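Local atomic coordinates of 2-hydroxyethylphosphonate dioxygenase (Streptomyces viridochromogenes, PDB entry 4YAR), a protein that catalyses the iron(II)-dependent cleavage of 2-hydroxyethylphosphonate by dioxygen to hydroxymethylphosphonate and formate, a step in the biosynthesis of phosphinothricin tripeptide. Residues A[115-118]-A[119-123]; A[208-211]-A[212-215]; A[217-220]-A[221-224]; A[275-278]-A[279-283]; A[306-309]-A[310-313]. The protein carries 1 engineered substitution. One frame throughout, in Å; residues are numbered along the deposited sequence. Where two conformers were deposited one is given.

Interaction 1: residues A[115-118]-A[119-123]; sequences ILCP and SDRLP
Pro-118 and Arg-121 are the two ends of a type I beta turn, which reverses the chain in the loop that follows strand 111-115 and leads toward strand 133-140. One backbone hydrogen bond closes it: the N-H of Arg-121 donates to the carbonyl O of Pro-118 over 3.1 Å, with 157° at the hydrogen. Pro-118 thus enters the turn and offers its carbonyl, while Ser-119 and Asp-120 sit at the two corners, where small polar residues fit.

Van der Waals packing fills the inside of the bend. Cys-117 holds its sulfur anti to the backbone N (chi1 179°), which carries SG in toward the returning chain. There it lies 3.4 Å from Arg-121 O, and its apolar flank meets CB of Pro-123 at 4.0 Å. The small, weakly polar thiol fits this buried place, which Phe-95 of strand 93-100 and Ser-185 of strand 183-186 also line. Pro-123, buried as well, passes the chain back into the fold, its carbonyl accepting bonds from Arg-146 and Ser-183. The aliphatic part of Arg-121 runs past the same sulfur with CB, CG and CD, and then bends at chi3, while its NH1 makes a long, weak ion pair with Asp-91.

Asp-120 is the exposed polar residue of the turn. Its carboxylate comes alongside the CB-CG edge of the proline ring, OD1 lying 3.6 Å from CG of Pro-118.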
loop_
_atom_site.group_PDB
_atom_site.type_symbol
_atom_site.label_atom_id
_atom_site.label_comp_id
_atom_site.label_asym_id
_atom_site.label_seq_id
_atom_site.Cartn_x
_atom_site.Cartn_y
_atom_site.Cartn_z
ATOM N N ILE A 115 9.390 -2.234 22.857
ATOM C CA ILE A 115 10.805 -1.928 22.675
ATOM C C ILE A 115 11.538 -2.255 23.973
ATOM O O ILE A 115 11.304 -1.619 25.036
ATOM C CB ILE A 115 10.962 -0.427 22.362
ATOM C CG1 ILE A 115 10.107 -0.053 21.140
ATOM C CG2 ILE A 115 12.420 -0.102 22.107
ATOM C CD1 ILE A 115 10.303 -0.874 19.873
ATOM N N LEU A 116 12.267 -3.355 23.969
ATOM C CA LEU A 116 12.894 -3.830 25.215
ATOM C C LEU A 116 14.389 -3.768 25.315
ATOM O O LEU A 116 14.961 -4.049 26.395
ATOM C CB LEU A 116 12.497 -5.335 25.479
ATOM C CG LEU A 116 10.996 -5.654 25.393
ATOM C CD1 LEU A 116 10.751 -7.140 25.410
ATOM C CD2 LEU A 116 10.305 -4.964 26.542
ATOM N N CYS A 117 15.037 -3.461 24.227
ATOM C CA CYS A 117 16.456 -3.239 24.275
ATOM C C CYS A 117 16.740 -1.978 25.082
ATOM O O CYS A 117 16.243 -0.870 24.783
ATOM C CB CYS A 117 17.025 -3.162 22.856
ATOM S SG CYS A 117 18.839 -2.861 22.857
ATOM N N PRO A 118 17.532 -2.124 26.177
ATOM C CA PRO A 118 17.743 -0.989 27.068
ATOM C C PRO A 118 18.666 0.082 26.452
ATOM O O PRO A 118 19.341 -0.154 25.421
ATOM C CB PRO A 118 18.362 -1.626 28.310
ATOM C CG PRO A 118 19.045 -2.832 27.779
ATOM C CD PRO A 118 18.252 -3.329 26.616
ATOM N N SER A 119 18.680 1.232 27.099
ATOM C CA SER A 119 19.350 2.429 26.587
ATOM C C SER A 119 20.829 2.227 26.574
ATOM O O SER A 119 21.505 2.885 25.790
ATOM C CB SER A 119 19.022 3.646 27.452
ATOM O OG SER A 119 19.416 3.487 28.794
ATOM N N ASP A 120 21.362 1.279 27.375
ATOM C CA ASP A 120 22.839 1.144 27.424
ATOM C C ASP A 120 23.307 -0.027 26.532
ATOM O O ASP A 120 24.419 -0.530 26.657
ATOM C CB ASP A 120 23.296 0.993 28.876
ATOM C CG ASP A 120 22.884 -0.326 29.482
ATOM O OD1 ASP A 120 21.961 -1.004 28.958
ATOM O OD2 ASP A 120 23.509 -0.696 30.501
ATOM N N ARG A 121 22.459 -0.461 25.591
ATOM C CA ARG A 121 22.869 -1.427 24.632
ATOM C C ARG A 121 22.493 -0.901 23.269
ATOM O O ARG A 121 21.327 -0.544 23.018
ATOM C CB ARG A 121 22.225 -2.780 24.902
ATOM C CG ARG A 121 22.583 -3.871 23.891
ATOM C CD ARG A 121 21.894 -5.221 24.165
ATOM N NE ARG A 121 22.267 -5.694 25.492
ATOM C CZ ARG A 121 23.350 -6.426 25.738
ATOM N NH1 ARG A 121 24.131 -6.807 24.754
ATOM N NH2 ARG A 121 23.625 -6.803 26.977
ATOM N N LEU A 122 23.449 -0.892 22.366
ATOM C CA LEU A 122 23.178 -0.450 21.019
ATOM C C LEU A 122 22.328 -1.563 20.333
ATOM O O LEU A 122 22.645 -2.748 20.405
ATOM C CB LEU A 122 24.503 -0.237 20.291
ATOM C CG LEU A 122 24.513 0.769 19.185
ATOM C CD1 LEU A 122 24.411 2.145 19.835
ATOM C CD2 LEU A 122 25.807 0.612 18.426
ATOM N N PRO A 123 21.153 -1.185 19.765
ATOM C CA PRO A 123 20.243 -2.194 19.299
ATOM C C PRO A 123 20.696 -2.793 17.944
ATOM O O PRO A 123 20.826 -2.089 16.968
ATOM C CB PRO A 123 18.906 -1.427 19.116
ATOM C CG PRO A 123 19.299 -0.006 18.881
ATOM C CD PRO A 123 20.603 0.172 19.660
#

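Interaction 2: residues A[208-211]-A[212-215]; sequences TEAN and NWST
Asn-212 opens the return of the chain by giving its backbone N-H to the carbonyl O of Glu-209, an i to i+3 bond of 3.0 Å near the C-terminal end of helix 204-210. An asparagine is at ease at such a place, where the side chain is exposed; its CB rests 3.4 Å from the same Glu-209 O.

Trp-213 follows, and its N-H is shared between two weak bonds, one to Glu-209 O and one of 3.0 Å to Ala-210 O. Residues Ala-210 to Trp-213 form a type I beta turn, part of the connection from helix 204-210 to helix 215-224. With CG beside the backbone N (chi1 -59°), the indole lies over CA of Ala-210 and the carbonyl of Glu-209, whose O is 3.3 Å from CD1 of Trp-213 on the same ring face. CA of Ala-210 sits over the five-membered ring in a CH-pi contact, 3.8 Å from the centroid and 17° off the normal; the small alanine lets the ring lie this close to the backbone. Ala-210 CB reaches Trp-213 CE3 at 3.9 Å. A water lies 3.1 Å from both Ala-210 O and Trp-213 O and can bridge them.

Ser-214 comes next as the N-cap of helix 215-224, its OG accepting a weak bond from the N-H of Ala-217, and Thr-215 begins that helix.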
loop_
_atom_site.group_PDB
_atom_site.type_symbol
_atom_site.label_atom_id
_atom_site.label_comp_id
_atom_site.label_asym_id
_atom_site.label_seq_id
_atom_site.Cartn_x
_atom_site.Cartn_y
_atom_site.Cartn_z
ATOM N N THR A 208 8.969 -9.324 -9.135
ATOM C CA THR A 208 8.616 -10.726 -9.184
ATOM C C THR A 208 8.855 -11.271 -10.599
ATOM O O THR A 208 9.432 -12.367 -10.744
ATOM C CB THR A 208 7.156 -10.938 -8.796
ATOM O OG1 THR A 208 6.996 -10.494 -7.427
ATOM C CG2 THR A 208 6.737 -12.423 -8.912
ATOM N N GLU A 209 8.461 -10.484 -11.606
ATOM C CA GLU A 209 8.615 -10.885 -13.018
ATOM C C GLU A 209 10.050 -10.762 -13.449
ATOM O O GLU A 209 10.555 -11.635 -14.133
ATOM C CB GLU A 209 7.722 -10.075 -13.950
ATOM C CG GLU A 209 6.409 -10.763 -14.302
ATOM C CD GLU A 209 5.709 -10.120 -15.501
ATOM O OE1 GLU A 209 6.408 -9.571 -16.399
ATOM O OE2 GLU A 209 4.450 -10.159 -15.535
ATOM N N ALA A 210 10.721 -9.701 -13.023
ATOM C CA ALA A 210 12.119 -9.496 -13.354
ATOM C C ALA A 210 13.038 -10.566 -12.825
ATOM O O ALA A 210 13.995 -10.908 -13.461
ATOM C CB ALA A 210 12.570 -8.134 -12.893
ATOM N N ASN A 211 12.764 -11.065 -11.630
ATOM C CA ASN A 211 13.493 -12.196 -11.072
ATOM C C ASN A 211 13.498 -13.361 -12.024
ATOM O O ASN A 211 14.441 -14.098 -11.992
ATOM C CB ASN A 211 12.914 -12.678 -9.729
ATOM C CG ASN A 211 13.118 -11.676 -8.614
ATOM O OD1 ASN A 211 14.061 -10.886 -8.617
ATOM N ND2 ASN A 211 12.220 -11.703 -7.654
ATOM N N ASN A 212 12.465 -13.496 -12.863
ATOM C CA ASN A 212 12.335 -14.614 -13.782
ATOM C C ASN A 212 12.894 -14.325 -15.163
ATOM O O ASN A 212 13.058 -15.257 -15.968
ATOM C CB ASN A 212 10.869 -15.002 -13.955
ATOM C CG ASN A 212 10.257 -15.501 -12.671
ATOM O OD1 ASN A 212 9.183 -15.042 -12.266
ATOM N ND2 ASN A 212 10.943 -16.450 -12.016
ATOM N N TRP A 213 13.194 -13.059 -15.446
ATOM C CA TRP A 213 13.953 -12.793 -16.640
ATOM C C TRP A 213 15.332 -13.429 -16.660
ATOM O O TRP A 213 15.978 -13.688 -15.615
ATOM C CB TRP A 213 14.134 -11.297 -16.846
ATOM C CG TRP A 213 12.867 -10.573 -16.947
ATOM C CD1 TRP A 213 11.618 -11.072 -17.198
ATOM C CD2 TRP A 213 12.722 -9.163 -16.917
ATOM N NE1 TRP A 213 10.701 -10.045 -17.264
ATOM C CE2 TRP A 213 11.348 -8.871 -17.042
ATOM C CE3 TRP A 213 13.602 -8.124 -16.676
ATOM C CZ2 TRP A 213 10.859 -7.562 -17.039
ATOM C CZ3 TRP A 213 13.124 -6.876 -16.611
ATOM C CH2 TRP A 213 11.741 -6.596 -16.792
ATOM N N SER A 214 15.838 -13.667 -17.858
ATOM C CA SER A 214 17.241 -14.071 -17.969
ATOM C C SER A 214 18.190 -13.034 -17.355
ATOM O O SER A 214 17.923 -11.806 -17.341
ATOM C CB SER A 214 17.631 -14.332 -19.398
ATOM O OG SER A 214 17.653 -13.161 -20.174
ATOM N N THR A 215 19.373 -13.497 -16.935
ATOM C CA THR A 215 20.316 -12.509 -16.397
ATOM C C THR A 215 20.691 -11.431 -17.386
ATOM O O THR A 215 20.829 -10.276 -17.025
ATOM C CB THR A 215 21.544 -13.182 -15.730
ATOM O OG1 THR A 215 21.131 -14.068 -14.691
ATOM C CG2 THR A 215 22.339 -12.190 -15.070
HETATM O O HOH W 1 16.873 -12.107 -13.111
#

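Interaction 3: residues A[217-220]-A[221-224]; sequences AFEE and ALKA
Helix 215-224 is a short, surface-lying alpha helix, and the contact within it is made by residues three and four apart, from Ala-217 through Ala-224. Phe-218 and Leu-222 make the main side-chain pair. CG of Phe-218 is anti to the backbone N (chi1 -171°), which swings the ring along the helix toward the next turn, and Leu-222 brings its CG over one face of that ring. The closest approach is from Leu-222 CD1 to Phe-218 CE2, at 3.6 Å. Both residues are hydrophobic, and by covering each other they reduce the apolar surface that each would offer on its own.

Beneath them four i to i+4 backbone bonds hold the turns together. Ala-221 N donates to Ala-217 O over 2.8 Å and Leu-222 N to Phe-218 O over 3.0 Å, followed by Lys-223 N to Glu-219 O and Ala-224 N to Glu-220 O.

The small methyl of Ala-221 lies 3.4 Å from Phe-218 O. On the charged side, Glu-220 OE1 stays 5.3 Å from Lys-223 NZ, too far for contact though the opposite charges may attract weakly. Phe-218 and Ala-221 meet Ala-210 and Trp-213 of the preceding turn. Phe-218, Ala-221 and Leu-222 on one flank, with Glu-219, Glu-220 and Lys-223 elsewhere, are consistent with an amphipathic surface helix.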
loop_
_atom_site.group_PDB
_atom_site.type_symbol
_atom_site.label_atom_id
_atom_site.label_comp_id
_atom_site.label_asym_id
_atom_site.label_seq_id
_atom_site.Cartn_x
_atom_site.Cartn_y
_atom_site.Cartn_z
ATOM N N ALA A 217 18.892 -10.035 -19.803
ATOM C CA ALA A 217 17.818 -9.076 -19.900
ATOM C C ALA A 217 17.733 -8.253 -18.597
ATOM O O ALA A 217 17.546 -7.055 -18.622
ATOM C CB ALA A 217 16.521 -9.771 -20.194
ATOM N N PHE A 218 17.949 -8.892 -17.476
ATOM C CA PHE A 218 17.976 -8.177 -16.163
ATOM C C PHE A 218 19.034 -7.071 -16.122
ATOM O O PHE A 218 18.734 -5.924 -15.801
ATOM C CB PHE A 218 18.145 -9.163 -15.045
ATOM C CG PHE A 218 17.960 -8.564 -13.673
ATOM C CD1 PHE A 218 16.692 -8.303 -13.210
ATOM C CD2 PHE A 218 19.049 -8.273 -12.883
ATOM C CE1 PHE A 218 16.476 -7.768 -11.933
ATOM C CE2 PHE A 218 18.857 -7.713 -11.622
ATOM C CZ PHE A 218 17.561 -7.487 -11.141
ATOM N N GLU A 219 20.241 -7.371 -16.648
ATOM C CA GLU A 219 21.306 -6.391 -16.699
ATOM C C GLU A 219 21.008 -5.265 -17.644
ATOM O O GLU A 219 21.346 -4.108 -17.375
ATOM C CB GLU A 219 22.671 -7.064 -17.012
ATOM C CG GLU A 219 23.088 -8.068 -15.946
ATOM C CD GLU A 219 23.359 -7.447 -14.584
ATOM O OE1 GLU A 219 23.741 -6.247 -14.531
ATOM O OE2 GLU A 219 23.174 -8.141 -13.580
ATOM N N GLU A 220 20.348 -5.597 -18.767
ATOM C CA GLU A 220 19.931 -4.565 -19.678
ATOM C C GLU A 220 18.877 -3.662 -19.014
ATOM O O GLU A 220 18.843 -2.454 -19.219
ATOM C CB GLU A 220 19.329 -5.207 -20.948
ATOM C CG GLU A 220 20.331 -5.941 -21.854
ATOM C CD GLU A 220 21.364 -5.031 -22.523
ATOM O OE1 GLU A 220 21.214 -3.793 -22.553
ATOM O OE2 GLU A 220 22.343 -5.613 -23.062
ATOM N N ALA A 221 17.959 -4.272 -18.297
ATOM C CA ALA A 221 16.983 -3.434 -17.571
ATOM C C ALA A 221 17.639 -2.481 -16.565
ATOM O O ALA A 221 17.308 -1.317 -16.495
ATOM C CB ALA A 221 15.956 -4.319 -16.919
ATOM N N LEU A 222 18.611 -2.967 -15.840
ATOM C CA LEU A 222 19.295 -2.130 -14.849
ATOM C C LEU A 222 20.010 -0.946 -15.457
ATOM O O LEU A 222 19.978 0.121 -14.904
ATOM C CB LEU A 222 20.234 -2.935 -13.984
ATOM C CG LEU A 222 19.577 -3.966 -13.103
ATOM C CD1 LEU A 222 20.628 -4.625 -12.224
ATOM C CD2 LEU A 222 18.450 -3.363 -12.288
ATOM N N LYS A 223 20.715 -1.181 -16.562
ATOM C CA LYS A 223 21.374 -0.164 -17.302
ATOM C C LYS A 223 20.398 0.891 -17.763
ATOM O O LYS A 223 20.653 2.071 -17.686
ATOM C CB LYS A 223 22.012 -0.774 -18.549
ATOM C CG LYS A 223 23.428 -1.283 -18.369
ATOM C CD LYS A 223 24.178 -1.345 -19.707
ATOM C CE LYS A 223 23.820 -0.223 -20.689
ATOM N NZ LYS A 223 24.801 -0.018 -21.801
ATOM N N ALA A 224 19.275 0.443 -18.306
ATOM C CA ALA A 224 18.225 1.336 -18.706
ATOM C C ALA A 224 17.742 2.226 -17.552
ATOM O O ALA A 224 17.388 3.381 -17.821
ATOM C CB ALA A 224 17.076 0.576 -19.352
#

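Interaction 4: residues A[275-278]-A[279-283]; sequences VLRT and LGRAL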
loop_
_atom_site.group_PDB
_atom_site.type_symbol
_atom_site.label_atom_id
_atom_site.label_comp_id
_atom_site.label_asym_id
_atom_site.label_seq_id
_atom_site.Cartn_x
_atom_site.Cartn_y
_atom_site.Cartn_z
ATOM N N VAL A 275 4.501 20.580 -25.270
ATOM C CA VAL A 275 5.301 19.813 -26.238
ATOM C C VAL A 275 5.132 18.293 -25.940
ATOM O O VAL A 275 4.891 17.507 -26.833
ATOM C CB VAL A 275 6.798 20.171 -26.175
ATOM C CG1 VAL A 275 7.672 19.185 -26.916
ATOM C CG2 VAL A 275 7.062 21.571 -26.757
ATOM N N LEU A 276 5.306 17.908 -24.677
ATOM C CA LEU A 276 5.231 16.484 -24.330
ATOM C C LEU A 276 3.845 15.897 -24.555
ATOM O O LEU A 276 3.724 14.757 -24.977
ATOM C CB LEU A 276 5.735 16.235 -22.939
ATOM C CG LEU A 276 7.202 16.640 -22.776
ATOM C CD1 LEU A 276 7.595 16.483 -21.331
ATOM C CD2 LEU A 276 8.177 15.828 -23.659
ATOM N N ARG A 277 2.829 16.706 -24.316
ATOM C CA ARG A 277 1.473 16.290 -24.533
ATOM C C ARG A 277 1.191 16.102 -26.014
ATOM O O ARG A 277 0.534 15.154 -26.388
ATOM C CB ARG A 277 0.476 17.260 -23.959
ATOM C CG ARG A 277 -0.927 16.658 -23.943
ATOM C CD ARG A 277 -1.750 17.287 -22.833
ATOM N NE ARG A 277 -2.999 16.582 -22.620
ATOM C CZ ARG A 277 -4.102 17.154 -22.131
ATOM N NH1 ARG A 277 -4.124 18.456 -21.788
ATOM N NH2 ARG A 277 -5.197 16.416 -22.006
ATOM N N THR A 278 1.693 17.013 -26.830
ATOM C CA THR A 278 1.509 16.963 -28.266
ATOM C C THR A 278 2.240 15.714 -28.834
ATOM O O THR A 278 1.687 14.979 -29.669
ATOM C CB THR A 278 2.109 18.187 -28.901
ATOM O OG1 THR A 278 1.373 19.339 -28.474
ATOM C CG2 THR A 278 2.037 18.021 -30.377
ATOM N N LEU A 279 3.451 15.468 -28.327
ATOM C CA LEU A 279 4.149 14.236 -28.688
ATOM C C LEU A 279 3.415 12.972 -28.259
ATOM O O LEU A 279 3.274 12.005 -29.039
ATOM C CB LEU A 279 5.538 14.200 -28.058
ATOM C CG LEU A 279 6.703 14.170 -29.017
ATOM C CD1 LEU A 279 6.966 15.569 -29.541
ATOM C CD2 LEU A 279 7.920 13.682 -28.268
ATOM N N GLY A 280 2.900 12.973 -27.023
ATOM C CA GLY A 280 2.149 11.795 -26.558
ATOM C C GLY A 280 0.916 11.504 -27.363
ATOM O O GLY A 280 0.575 10.330 -27.600
ATOM N N ARG A 281 0.188 12.537 -27.710
ATOM C CA ARG A 281 -1.038 12.374 -28.552
ATOM C C ARG A 281 -0.656 11.749 -29.872
ATOM O O ARG A 281 -1.330 10.837 -30.363
ATOM C CB ARG A 281 -1.716 13.738 -28.912
ATOM C CG ARG A 281 -2.505 14.387 -27.794
ATOM C CD ARG A 281 -3.498 15.442 -28.322
ATOM N NE ARG A 281 -3.944 16.324 -27.240
ATOM C CZ ARG A 281 -3.359 17.465 -26.860
ATOM N NH1 ARG A 281 -2.276 17.942 -27.474
ATOM N NH2 ARG A 281 -3.882 18.150 -25.844
ATOM N N ALA A 282 0.438 12.241 -30.459
ATOM C CA ALA A 282 0.821 11.821 -31.806
ATOM C C ALA A 282 1.341 10.412 -31.858
ATOM O O ALA A 282 1.080 9.717 -32.832
ATOM C CB ALA A 282 1.861 12.753 -32.374
ATOM N N LEU A 283 2.113 10.016 -30.852
ATOM C CA LEU A 283 2.792 8.692 -30.780
ATOM C C LEU A 283 2.126 7.617 -29.948
ATOM O O LEU A 283 2.505 6.415 -29.990
ATOM C CB LEU A 283 4.210 8.901 -30.258
ATOM C CG LEU A 283 5.188 9.714 -31.131
ATOM C CD1 LEU A 283 6.493 8.916 -31.146
ATOM C CD2 LEU A 283 4.778 9.901 -32.573
#
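Leu-279 sits on the tightly packed side of the helix, where its backbone N-H donates to Val-275 O over 2.9 Å and its CB lies 3.6 Å from that same oxygen. Val-275 and Leu-279 both rest on Leu-260 of helix 257-265, and Leu-279 also touches Leu-235 and Ala-253, so aliphatic side chains fill the seam between helices. Gly-280, next in line, adds no bulk to this buried stretch of backbone because it has no side chain; its N-H reaches Leu-276 O at 2.8 Å.

These residues belong to helix 270-283, in the second Cro/C1-type helix-turn-helix region, to whose core this inner face contributes.

The outer side is looser and carries arginines. Arg-277, with CG anti to the backbone N (chi1 -168°), and Arg-281 both extend, and NH2 of Arg-281 lies over one face of the Arg-277 guanidinium, 3.7 Å from NE. This approach holds for one of two modelled conformers of Arg-277 and is doubtful as a fixed contact; the like charges may repel, and the alternative conformer is consistent with a mobile side chain. Thr-278 stands beside them, its OG1 hydrogen-bonded to Thr-274 O one turn back and 4.0 Å from Arg-281 NH1.

Interaction 5: residues A[306-309]-A[310-313]; sequences TIED and SRRS
The guanidinium of Arg-311 has CG2 of Ile-307 over one face, 3.5 Å from NH1, and CG of Glu-308 at its edge, close to the plane. Ile-307 and Arg-311 lie side by side and point the same way, so the branched aliphatic chain supplies an apolar surface for the flat cation to rest on. Beyond the contact, Arg-311 makes a weak bond with Gly-165 O and a long, weak ion pair with Asp-166.

Next along the chain, Arg-312 lays one face of its guanidinium on the backbone carbonyl of Glu-308 and meets OD1 of Asp-309 at its edge. That edge contact is a salt bridge, NH1 to OD1 at 3.0 Å, although the carboxylate and guanidinium planes are turned 59° apart. A bend at chi3 (-146°) brings the arginine back over the helix to reach it.

Asp-309 has a second task at the helix start. Thr-306 is the N-cap: its OG1 accepts from Asp-309 N at 2.9 Å, and its own N-H donates to OD2 of Asp-309, also at 2.9 Å and nearly straight. This reciprocal pair is a capping box. At the other end Ser-313 OG donates to Ser-310 O over 2.6 Å.

One carboxylate therefore uses OD2 for the cap and OD1 for Arg-312, which fixes its rotation. The salt bridge and the positive end of the helix dipole probably both stabilise its negative charge.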
loop_
_atom_site.group_PDB
_atom_site.type_symbol
_atom_site.label_atom_id
_atom_site.label_comp_id
_atom_site.label_asym_id
_atom_site.label_seq_id
_atom_site.Cartn_x
_atom_site.Cartn_y
_atom_site.Cartn_z
ATOM N N THR A 306 7.350 15.406 13.782
ATOM C CA THR A 306 7.442 15.517 15.247
ATOM C C THR A 306 6.045 15.615 15.840
ATOM O O THR A 306 5.072 15.861 15.153
ATOM C CB THR A 306 8.208 16.777 15.699
ATOM O OG1 THR A 306 7.513 17.944 15.243
ATOM C CG2 THR A 306 9.592 16.791 15.159
ATOM N N ILE A 307 5.969 15.463 17.161
ATOM C CA ILE A 307 4.721 15.709 17.872
ATOM C C ILE A 307 4.169 17.111 17.521
ATOM O O ILE A 307 2.973 17.288 17.264
ATOM C CB ILE A 307 4.985 15.601 19.366
ATOM C CG1 ILE A 307 5.320 14.128 19.724
ATOM C CG2 ILE A 307 3.788 15.964 20.150
ATOM C CD1 ILE A 307 6.344 14.010 20.842
ATOM N N GLU A 308 5.040 18.085 17.541
ATOM C CA GLU A 308 4.631 19.451 17.299
ATOM C C GLU A 308 4.165 19.638 15.884
ATOM O O GLU A 308 3.153 20.329 15.664
ATOM C CB GLU A 308 5.736 20.435 17.633
ATOM C CG GLU A 308 5.876 20.558 19.137
ATOM C CD GLU A 308 7.008 21.469 19.592
ATOM O OE1 GLU A 308 8.115 21.432 18.976
ATOM O OE2 GLU A 308 6.774 22.201 20.590
ATOM N N ASP A 309 4.846 19.013 14.920
ATOM C CA ASP A 309 4.301 18.984 13.545
ATOM C C ASP A 309 2.869 18.444 13.573
ATOM O O ASP A 309 1.935 18.973 12.930
ATOM C CB ASP A 309 5.121 18.067 12.562
ATOM C CG ASP A 309 6.537 18.553 12.220
ATOM O OD1 ASP A 309 6.857 19.775 12.149
ATOM O OD2 ASP A 309 7.426 17.672 11.990
ATOM N N SER A 310 2.629 17.304 14.229
ATOM C CA SER A 310 1.304 16.755 14.190
ATOM C C SER A 310 0.277 17.700 14.895
ATOM O O SER A 310 -0.837 17.885 14.429
ATOM C CB SER A 310 1.252 15.335 14.818
ATOM O OG SER A 310 2.058 14.501 14.065
ATOM N N ARG A 311 0.690 18.307 15.996
ATOM C CA ARG A 311 -0.160 19.274 16.676
ATOM C C ARG A 311 -0.532 20.435 15.774
ATOM O O ARG A 311 -1.699 20.858 15.739
ATOM C CB ARG A 311 0.559 19.832 17.932
ATOM C CG ARG A 311 0.471 18.954 19.153
ATOM C CD ARG A 311 0.750 19.842 20.388
ATOM N NE ARG A 311 0.985 19.036 21.564
ATOM C CZ ARG A 311 2.186 18.748 22.066
ATOM N NH1 ARG A 311 3.317 19.195 21.498
ATOM N NH2 ARG A 311 2.266 18.024 23.150
ATOM N N ARG A 312 0.445 20.941 15.025
ATOM C CA ARG A 312 0.205 22.109 14.139
ATOM C C ARG A 312 -0.732 21.735 13.028
ATOM O O ARG A 312 -1.447 22.563 12.523
ATOM C CB ARG A 312 1.464 22.588 13.482
ATOM C CG ARG A 312 2.327 23.465 14.350
ATOM C CD ARG A 312 3.501 23.936 13.534
ATOM N NE ARG A 312 4.621 24.034 14.440
ATOM C CZ ARG A 312 5.648 23.195 14.527
ATOM N NH1 ARG A 312 5.804 22.159 13.702
ATOM N NH2 ARG A 312 6.573 23.440 15.451
ATOM N N SER A 313 -0.724 20.440 12.654
ATOM C CA SER A 313 -1.598 19.929 11.597
ATOM C C SER A 313 -3.044 19.769 12.028
ATOM O O SER A 313 -3.917 19.470 11.227
ATOM C CB SER A 313 -1.030 18.638 11.071
ATOM O OG SER A 313 -1.417 17.568 11.885
#

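Overall arrangement
The five contacts follow one another along the chain without nesting or crossing, each closing a local turn or helical stretch. Interaction 1 turns the chain after strand 111-115, in the beta part of the fold. Interaction 2 links helix 204-210 to helix 215-224, which holds interaction 3; interactions 2 and 3 touch, Trp-213 CZ3 packing on Ala-221 CB, with centres 11 Å apart. Interaction 4 lies in the second helix-turn-helix region, with its centre 27 Å from that of interaction 3. The chain then returns to the beta part, where helix 307-312 carries interaction 5, its nearest atoms about 15 Å from interaction 1. Interactions 1 and 4 lie on opposite sides of the chain's centre.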